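Local coordinates for SMC protein (Pyrococcus furiosus, PDB 3NWC) that forms the hinge through which an SMC chromosome partition protein dimerises and binds DNA, and which probably serves in compacting and segregating chromosomes, at the interface of chains A and B. Numbering follows the deposited sequence. Chains: chain A/B, SMC protein.

The interface of chains A and B. Residues chain A 137, 155, 165-166; chain B 75, 78, 82.
Helix 71-83 of chain B lies against the end of strand 163-165 of chain A and the loops that carry A:Met137, A:Glu155 and A:Gly166. B:Lys82 and A:Glu155 form a salt bridge that is also a hydrogen bond, in which the ammonium NZ of B:Lys82 lies 2.7 Å from the carboxylate oxygen OE2 of A:Glu155. The lysine stem comes in roughly perpendicular to the glutamate side chain. NZ sits above the carboxylate, 44° out of its plane, and not within the flat of the group. B:Lys82 is extended beyond CG, and this carries its charge from the helix across to A:Glu155. A:Glu155 bends instead at chi2 (84°), which folds its carboxylate round to the lysine tip. On the way the methylene stem of B:Lys82 runs beside the backbone of A:Gly166, its CG 3.9 Å from CA of that glycine. One turn back along the helix, B:Ile78 sets both branches against the same stretch of chain A: CD1 rests 3.9 Å from CA of A:Gly165, while CG2 faces N of A:Gly166 at 3.9 Å. With no side chain on either glycine, the isoleucine packs directly on main chain. A:Met137, a selenomethionine, comes from the opposite end, nearly antiparallel to B:Lys82, and meets it tip to tip, its SE 3.9 Å from NZ of the lysine. The methyl CE of A:Met137 points towards the helix between B:Ile78 and B:Glu75, 4.3 Å from CD1 of B:Ile78; B:Glu75 skirts the contact. An alanine in place of B:Lys82 would probably leave the A:Glu155 carboxylate without its partner charge and open a gap beside A:Gly166 and the selenium. Repeated by the two-fold with chains exchanged, this patch joins a salt bridge to apolar packing and forms part of the interface through which SMC hinge domains dimerise.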
loop_
_atom_site.group_PDB
_atom_site.type_symbol
_atom_site.label_atom_id
_atom_site.label_comp_id
_atom_site.label_asym_id
_atom_site.label_seq_id
_atom_site.Cartn_x
_atom_site.Cartn_y
_atom_site.Cartn_z
HETATM N N MSE A 137 -16.007 -1.506 -15.072
HETATM C CA MSE A 137 -15.748 -0.120 -14.692
HETATM C C MSE A 137 -17.010 0.734 -14.839
HETATM O O MSE A 137 -17.204 1.705 -14.110
HETATM C CB MSE A 137 -14.606 0.479 -15.518
HETATM C CG MSE A 137 -13.321 -0.346 -15.526
HETATM SE SE MSE A 137 -11.851 0.642 -16.353
HETATM C CE MSE A 137 -11.571 1.923 -14.916
ATOM N N GLU A 155 -9.676 -3.732 -11.757
ATOM C CA GLU A 155 -9.591 -2.331 -11.366
ATOM C C GLU A 155 -9.975 -2.209 -9.897
ATOM O O GLU A 155 -10.799 -2.977 -9.398
ATOM C CB GLU A 155 -10.475 -1.447 -12.241
ATOM C CG GLU A 155 -9.960 -1.264 -13.654
ATOM C CD GLU A 155 -10.364 -2.383 -14.584
ATOM O OE1 GLU A 155 -11.452 -2.966 -14.384
ATOM O OE2 GLU A 155 -9.591 -2.672 -15.524
ATOM N N GLY A 165 -5.736 1.238 -11.911
ATOM C CA GLY A 165 -6.023 0.474 -13.109
ATOM C C GLY A 165 -4.800 0.316 -13.982
ATOM O O GLY A 165 -3.794 1.000 -13.792
ATOM N N GLY A 166 -4.909 -0.584 -14.958
ATOM C CA GLY A 166 -3.831 -0.928 -15.869
ATOM C C GLY A 166 -3.523 -2.410 -15.825
ATOM O O GLY A 166 -3.962 -3.119 -14.921
ATOM N N GLU B 75 -9.906 7.708 -15.854
ATOM C CA GLU B 75 -10.299 6.647 -16.774
ATOM C C GLU B 75 -9.590 6.774 -18.125
ATOM O O GLU B 75 -9.208 5.767 -18.710
ATOM C CB GLU B 75 -11.825 6.543 -16.920
ATOM C CG GLU B 75 -12.529 6.167 -15.614
ATOM C CD GLU B 75 -13.927 5.602 -15.816
ATOM O OE1 GLU B 75 -14.800 5.856 -14.957
ATOM O OE2 GLU B 75 -14.149 4.893 -16.822
ATOM N N ILE B 78 -6.035 5.539 -17.534
ATOM C CA ILE B 78 -6.014 4.083 -17.412
ATOM C C ILE B 78 -6.123 3.393 -18.775
ATOM O O ILE B 78 -5.483 2.373 -19.013
ATOM C CB ILE B 78 -7.104 3.583 -16.444
ATOM C CG1 ILE B 78 -6.779 4.060 -15.024
ATOM C CG2 ILE B 78 -7.246 2.063 -16.501
ATOM C CD1 ILE B 78 -7.864 3.794 -14.000
ATOM N N LYS B 82 -3.187 0.938 -20.453
ATOM C CA LYS B 82 -3.498 -0.388 -20.971
ATOM C C LYS B 82 -3.044 -0.527 -22.417
ATOM O O LYS B 82 -2.417 -1.520 -22.785
ATOM C CB LYS B 82 -4.993 -0.677 -20.870
ATOM C CG LYS B 82 -5.475 -0.921 -19.445
ATOM C CD LYS B 82 -6.981 -1.155 -19.417
ATOM C CE LYS B 82 -7.457 -1.465 -18.010
ATOM N NZ LYS B 82 -8.951 -1.488 -17.905
#